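Local coordinates for putative enoyl-CoA hydratase (Streptomyces coelicolor A3, PDB 3G64), which is a putative enoyl-CoA hydratase of the crotonase family that probably acts on acyl-CoA thioesters, its exact reaction not established, at residues 21-25 and 26-30; 168-172 and 173-177; 236-239 and 240-243. All coordinates share one frame; numbering follows the deposited sequence.

Contact 1. Residues 21-25 and 26-30; sequences VEITD and GVATV
Glu-22 and Thr-29 form a hydrogen-bonded antiparallel pair: Glu-22 N donates to Thr-29 O at 3.0 Å, and Thr-29 N returns a short bond of 2.6 Å to Glu-22 O. The second of these is nearly straight, 174° at the hydrogen. Nearer the turn, Thr-24 N gives a 3.0 Å bond to Val-27 O. Its return bond, from Val-27 N to Thr-24 O, comes in above the carbonyl plane, a bend that goes with the type I' turn from Thr-24 to Val-27. Asp-25 and Gly-26 fill the two inner positions of that turn, both with positive phi, and so close a two-residue beta hairpin.

On the face with Val-21 and Val-30, Ile-23 lies across from Ala-28 and its CG1 rests 4.1 Å from Ala-28 CB. With CG1 turned beside the backbone N (chi1 -55°), CG2 swings to the turn side and passes 3.8 Å from Val-27 O. On the other face a water bridges the pair described first, lying 2.9 Å from Glu-22 OE1 and 3.0 Å from Thr-29 O.

Outside the hairpin, Arg-214 hydrogen-bonds to Thr-24 O and Asp-25 O. Strand 19-24 is the outermost strand of its sheet within the chain; strand 27-32 pairs in parallel with strand 64-69, while helix 43-58 packs on Val-21 and Val-30 and helix 205-217 on Val-27.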
loop_
_atom_site.group_PDB
_atom_site.type_symbol
_atom_site.label_atom_id
_atom_site.label_comp_id
_atom_site.label_asym_id
_atom_site.label_seq_id
_atom_site.Cartn_x
_atom_site.Cartn_y
_atom_site.Cartn_z
ATOM N N VAL A 21 5.928 -17.605 29.065
ATOM C CA VAL A 21 4.652 -17.889 28.417
ATOM C C VAL A 21 3.599 -18.178 29.486
ATOM O O VAL A 21 3.766 -19.091 30.281
ATOM C CB VAL A 21 4.726 -19.117 27.502
ATOM C CG1 VAL A 21 3.383 -19.319 26.782
ATOM C CG2 VAL A 21 5.828 -18.955 26.505
ATOM N N GLU A 22 2.531 -17.391 29.482
ATOM C CA GLU A 22 1.401 -17.549 30.406
ATOM C C GLU A 22 0.143 -17.521 29.584
ATOM O O GLU A 22 -0.003 -16.640 28.724
ATOM C CB GLU A 22 1.320 -16.355 31.371
ATOM C CG GLU A 22 2.611 -16.080 32.141
ATOM C CD GLU A 22 2.603 -14.738 32.887
ATOM O OE1 GLU A 22 2.584 -13.654 32.245
ATOM O OE2 GLU A 22 2.637 -14.780 34.135
ATOM N N ILE A 23 -0.765 -18.462 29.853
ATOM C CA ILE A 23 -2.071 -18.528 29.195
ATOM C C ILE A 23 -3.196 -18.466 30.231
ATOM O O ILE A 23 -3.244 -19.273 31.156
ATOM C CB ILE A 23 -2.234 -19.815 28.359
ATOM C CG1 ILE A 23 -1.095 -19.948 27.343
ATOM C CG2 ILE A 23 -3.555 -19.814 27.595
ATOM C CD1 ILE A 23 -1.326 -21.080 26.353
ATOM N N THR A 24 -4.087 -17.494 30.070
ATOM C CA THR A 24 -5.247 -17.363 30.937
ATOM C C THR A 24 -6.507 -17.145 30.114
ATOM O O THR A 24 -6.636 -16.127 29.425
ATOM C CB THR A 24 -5.110 -16.165 31.899
ATOM O OG1 THR A 24 -3.996 -16.383 32.763
ATOM C CG2 THR A 24 -6.374 -16.001 32.730
ATOM N N ASP A 25 -7.431 -18.098 30.198
ATOM C CA ASP A 25 -8.747 -17.953 29.569
ATOM C C ASP A 25 -8.594 -17.635 28.081
ATOM O O ASP A 25 -9.216 -16.706 27.565
ATOM C CB ASP A 25 -9.539 -16.842 30.264
ATOM C CG ASP A 25 -11.052 -16.944 30.026
ATOM O OD1 ASP A 25 -11.515 -17.930 29.402
ATOM O OD2 ASP A 25 -11.778 -16.025 30.478
ATOM N N GLY A 26 -7.731 -18.388 27.410
ATOM C CA GLY A 26 -7.569 -18.259 25.967
ATOM C C GLY A 26 -6.693 -17.110 25.481
ATOM O O GLY A 26 -6.574 -16.906 24.271
ATOM N N VAL A 27 -6.096 -16.351 26.402
ATOM C CA VAL A 27 -5.144 -15.317 26.022
ATOM C C VAL A 27 -3.736 -15.742 26.420
ATOM O O VAL A 27 -3.476 -15.999 27.589
ATOM C CB VAL A 27 -5.452 -13.973 26.690
ATOM C CG1 VAL A 27 -4.369 -12.966 26.368
ATOM C CG2 VAL A 27 -6.779 -13.452 26.221
ATOM N N ALA A 28 -2.835 -15.860 25.441
ATOM C CA ALA A 28 -1.433 -16.112 25.750
ATOM C C ALA A 28 -0.695 -14.794 25.905
ATOM O O ALA A 28 -0.872 -13.873 25.101
ATOM C CB ALA A 28 -0.805 -16.935 24.642
ATOM N N THR A 29 0.137 -14.692 26.935
ATOM C CA THR A 29 1.059 -13.571 27.042
ATOM C C THR A 29 2.483 -14.085 26.949
ATOM O O THR A 29 2.889 -14.966 27.707
ATOM C CB THR A 29 0.873 -12.791 28.365
ATOM O OG1 THR A 29 -0.502 -12.412 28.489
ATOM C CG2 THR A 29 1.735 -11.538 28.358
ATOM N N VAL A 30 3.229 -13.565 25.979
ATOM C CA VAL A 30 4.615 -13.963 25.785
ATOM C C VAL A 30 5.439 -12.746 26.153
ATOM O O VAL A 30 5.390 -11.707 25.481
ATOM C CB VAL A 30 4.900 -14.398 24.318
ATOM C CG1 VAL A 30 6.379 -14.805 24.133
ATOM C CG2 VAL A 30 3.972 -15.561 23.902
HETATM O O HOH W 1 4.308 -13.564 29.921
#

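Contact 2. Residues 168-172 and 173-177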
loop_
_atom_site.group_PDB
_atom_site.type_symbol
_atom_site.label_atom_id
_atom_site.label_comp_id
_atom_site.label_asym_id
_atom_site.label_seq_id
_atom_site.Cartn_x
_atom_site.Cartn_y
_atom_site.Cartn_z
ATOM N N ARG A 168 3.882 -2.026 2.986
ATOM C CA ARG A 168 2.455 -2.356 2.982
ATOM C C ARG A 168 1.720 -1.736 4.178
ATOM O O ARG A 168 0.484 -1.653 4.183
ATOM C CB ARG A 168 2.240 -3.879 2.944
ATOM C CG ARG A 168 2.556 -4.432 1.538
ATOM C CD ARG A 168 2.796 -5.916 1.562
ATOM N NE ARG A 168 2.935 -6.447 0.195
ATOM C CZ ARG A 168 4.073 -6.479 -0.505
ATOM N NH1 ARG A 168 5.193 -5.971 0.005
ATOM N NH2 ARG A 168 4.086 -7.024 -1.736
ATOM N N VAL A 169 2.484 -1.277 5.167
ATOM C CA VAL A 169 1.884 -0.614 6.328
ATOM C C VAL A 169 1.928 0.906 6.164
ATOM O O VAL A 169 0.933 1.582 6.396
ATOM C CB VAL A 169 2.571 -1.057 7.654
ATOM C CG1 VAL A 169 2.039 -0.257 8.856
ATOM C CG2 VAL A 169 2.341 -2.557 7.877
ATOM N N VAL A 170 3.069 1.447 5.746
ATOM C CA VAL A 170 3.258 2.893 5.767
ATOM C C VAL A 170 3.444 3.530 4.391
ATOM O O VAL A 170 3.614 4.740 4.301
ATOM C CB VAL A 170 4.450 3.302 6.687
ATOM C CG1 VAL A 170 4.239 2.788 8.113
ATOM C CG2 VAL A 170 5.823 2.797 6.115
ATOM N N GLY A 171 3.418 2.728 3.322
ATOM C CA GLY A 171 3.716 3.269 2.003
ATOM C C GLY A 171 5.199 3.169 1.660
ATOM O O GLY A 171 6.060 3.193 2.551
ATOM N N LEU A 172 5.501 3.086 0.368
ATOM C CA LEU A 172 6.882 2.918 -0.116
ATOM C C LEU A 172 7.836 4.092 0.178
ATOM O O LEU A 172 9.028 3.893 0.426
ATOM C CB LEU A 172 6.887 2.616 -1.643
ATOM C CG LEU A 172 8.277 2.481 -2.281
ATOM C CD1 LEU A 172 9.064 1.260 -1.722
ATOM C CD2 LEU A 172 8.149 2.416 -3.854
ATOM N N GLY A 173 7.345 5.325 0.138
ATOM C CA GLY A 173 8.253 6.445 0.365
ATOM C C GLY A 173 8.760 6.448 1.808
ATOM O O GLY A 173 9.987 6.570 2.054
ATOM N N HIS A 174 7.840 6.298 2.772
ATOM C CA HIS A 174 8.256 6.223 4.184
ATOM C C HIS A 174 9.065 4.949 4.442
ATOM O O HIS A 174 10.038 4.972 5.199
ATOM C CB HIS A 174 7.038 6.215 5.119
ATOM C CG HIS A 174 6.258 7.510 5.142
ATOM N ND1 HIS A 174 6.859 8.736 5.253
ATOM C CD2 HIS A 174 4.920 7.736 5.142
ATOM C CE1 HIS A 174 5.924 9.686 5.285
ATOM N NE2 HIS A 174 4.748 9.106 5.236
ATOM N N ALA A 175 8.696 3.828 3.814
ATOM C CA ALA A 175 9.438 2.592 4.093
ATOM C C ALA A 175 10.884 2.752 3.692
ATOM O O ALA A 175 11.796 2.325 4.396
ATOM C CB ALA A 175 8.840 1.388 3.340
ATOM N N THR A 176 11.102 3.337 2.523
ATOM C CA THR A 176 12.468 3.494 2.040
ATOM C C THR A 176 13.292 4.346 3.016
ATOM O O THR A 176 14.429 4.042 3.309
ATOM C CB THR A 176 12.463 4.156 0.661
ATOM O OG1 THR A 176 11.799 3.276 -0.257
ATOM C CG2 THR A 176 13.904 4.427 0.167
ATOM N N ARG A 177 12.705 5.429 3.503
ATOM C CA ARG A 177 13.430 6.323 4.408
ATOM C C ARG A 177 13.751 5.571 5.697
ATOM O O ARG A 177 14.870 5.607 6.187
ATOM C CB ARG A 177 12.545 7.562 4.696
ATOM C CG ARG A 177 13.064 8.560 5.707
ATOM C CD ARG A 177 12.156 9.808 5.696
ATOM N NE ARG A 177 10.734 9.527 5.977
ATOM C CZ ARG A 177 10.241 9.423 7.211
ATOM N NH1 ARG A 177 11.054 9.569 8.252
ATOM N NH2 ARG A 177 8.942 9.189 7.423
#
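Thr-176 turns its hydroxyl back onto the carbonyl of Leu-172, one helical turn earlier. Its CB lies 3.5 Å from Leu-172 O, and with OG1 beside the backbone N (chi1 -64°) the hydroxyl reaches that oxygen at 2.9 Å as donor. Thr-176 N binds the same acceptor at 3.0 Å in the ordinary helical bond, so two donors grip Leu-172 O, one from each face of its carbonyl plane. OG1 also meets Leu-172 CD1 at 3.7 Å, where the two side chains cross obliquely. With an alanine at Thr-176, Leu-172 O would probably lose the hydroxyl donor on one face of its carbonyl, and CD1 would lose the contact with OG1.

One residue back, Ala-175 N closes the first turn with a bond to Gly-171 O, lying in the carbonyl plane. Gly-171 is the first residue to leave the helical angles of helix 162-170 and stands at the N-cap of the next helix, at a positive phi where a side chain would jam against the preceding carbonyl oxygen. Before it, Val-170 sends CG2 between its own N and carbonyl carbon, and this methyl packs against His-174 CB and Ala-175 N, each 3.8 Å away. Val-170 O meets the edge of the His-174 ring in plane, 3.4 Å from CD2.

The contact is the tight connection, turning at Gly-171, between helix 162-170 and helix 172-181. Helix 187-193 lies against it through Ile-193, which touches Val-170 and His-174, and through Glu-189, which makes a salt bridge with Arg-177. Leu-231 and Leu-235 of the second subunit pack on Thr-176 and Leu-172 respectively, while Leu-172 of the third subunit packs on Val-169, so the connection is buried where all three chains meet.

Contact 3. Residues 236-239 and 240-243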
loop_
_atom_site.group_PDB
_atom_site.type_symbol
_atom_site.label_atom_id
_atom_site.label_comp_id
_atom_site.label_asym_id
_atom_site.label_seq_id
_atom_site.Cartn_x
_atom_site.Cartn_y
_atom_site.Cartn_z
ATOM N N ASP A 236 -1.253 -10.933 -1.350
ATOM C CA ASP A 236 -0.402 -11.636 -2.330
ATOM C C ASP A 236 -1.235 -12.184 -3.473
ATOM O O ASP A 236 -0.764 -13.022 -4.255
ATOM C CB ASP A 236 0.340 -12.804 -1.662
ATOM C CG ASP A 236 1.336 -12.342 -0.618
ATOM O OD1 ASP A 236 1.726 -11.148 -0.670
ATOM O OD2 ASP A 236 1.719 -13.163 0.254
HETATM N N MSE A 237 -2.476 -11.720 -3.582
HETATM C CA MSE A 237 -3.388 -12.239 -4.626
HETATM C C MSE A 237 -3.980 -11.125 -5.464
HETATM O O MSE A 237 -4.049 -9.999 -5.005
HETATM C CB MSE A 237 -4.569 -12.970 -3.979
HETATM C CG MSE A 237 -4.131 -14.177 -3.179
HETATM SE SE MSE A 237 -5.539 -14.754 -1.905
HETATM C CE MSE A 237 -6.989 -15.154 -3.192
ATOM N N PRO A 238 -4.438 -11.457 -6.691
ATOM C CA PRO A 238 -5.164 -10.507 -7.532
ATOM C C PRO A 238 -6.645 -10.357 -7.108
ATOM O O PRO A 238 -7.219 -11.225 -6.441
ATOM C CB PRO A 238 -5.086 -11.151 -8.921
ATOM C CG PRO A 238 -5.074 -12.618 -8.629
ATOM C CD PRO A 238 -4.155 -12.713 -7.411
ATOM N N LEU A 239 -7.257 -9.251 -7.519
ATOM C CA LEU A 239 -8.661 -8.985 -7.185
ATOM C C LEU A 239 -9.593 -10.182 -7.454
ATOM O O LEU A 239 -10.338 -10.581 -6.545
ATOM C CB LEU A 239 -9.157 -7.743 -7.925
ATOM C CG LEU A 239 -10.631 -7.354 -7.729
ATOM C CD1 LEU A 239 -10.912 -7.127 -6.257
ATOM C CD2 LEU A 239 -10.944 -6.105 -8.546
ATOM N N ALA A 240 -9.564 -10.771 -8.668
ATOM C CA ALA A 240 -10.523 -11.858 -8.980
ATOM C C ALA A 240 -10.372 -13.067 -8.065
ATOM O O ALA A 240 -11.348 -13.711 -7.704
ATOM C CB ALA A 240 -10.430 -12.298 -10.452
ATOM N N ALA A 241 -9.137 -13.393 -7.709
ATOM C CA ALA A 241 -8.900 -14.503 -6.788
ATOM C C ALA A 241 -9.349 -14.128 -5.361
ATOM O O ALA A 241 -9.866 -14.970 -4.622
ATOM C CB ALA A 241 -7.405 -14.884 -6.792
ATOM N N ALA A 242 -9.130 -12.877 -4.950
ATOM C CA ALA A 242 -9.522 -12.491 -3.586
ATOM C C ALA A 242 -11.038 -12.662 -3.352
ATOM O O ALA A 242 -11.490 -13.121 -2.285
ATOM C CB ALA A 242 -9.090 -11.045 -3.284
ATOM N N VAL A 243 -11.842 -12.322 -4.350
ATOM C CA VAL A 243 -13.275 -12.448 -4.130
ATOM C C VAL A 243 -13.751 -13.927 -4.110
ATOM O O VAL A 243 -14.760 -14.245 -3.472
ATOM C CB VAL A 243 -14.110 -11.508 -5.071
ATOM C CG1 VAL A 243 -13.862 -10.035 -4.705
ATOM C CG2 VAL A 243 -13.804 -11.770 -6.526
#
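Selenomethionine Met-237 brings its terminal methyl over the first turn of the following helix, with CE 3.6 Å from Ala-241 CB and 3.2 Å from Ala-241 O. A bend about the CG-SE bond (chi3 60°) steers the methyl there. The ring of Pro-238 closes on the same alanine, CG lying 3.7 Å from Ala-241 CB, so that one small side chain receives both neighbours. This is the more open side: Pro-238 is exposed, and Met-237 and Ala-241 are partly so.

The buried side is held by backbone. Pro-238 is the N-cap, and its O accepts from Ala-242 N at 2.9 Å; Leu-239 O takes Val-243 N at 3.2 Å in the next bond of the helix. Here side chains meet only lightly, with Leu-239 CD1 4.4 Å from Val-243 CG1, and Leu-239 is buried with another chain also packed on it.

Asp-236 of the third subunit accepts a hydrogen bond from Leu-239 N at OD2, and Tyr-164 of that subunit packs on Leu-239 and Ala-242. The segment forms the connection from helix 221-234 into helix 239-253, with the start of the second helix set against a neighbouring subunit.

How the contacts relate
Contact 1 lies across the chain's centre from the other two, some 33 Å from contact 2 and 34 Å from contact 3 between centres. It is partly buried and belongs to the sheet, built on paired strand bonds, with apolar packing on one face and a bridging water on the other, and no other chain of the assembly touches it. Contacts 2 and 3 are both helix starts in the subunit interface, about 5 Å apart at their nearest atoms, yet they hold different helices. Contact 2 is wholly buried and adds a side-chain hydroxyl to its backbone bonds, whereas contact 3 is partly buried and relies on backbone bonds and apolar packing. Both touch the third subunit.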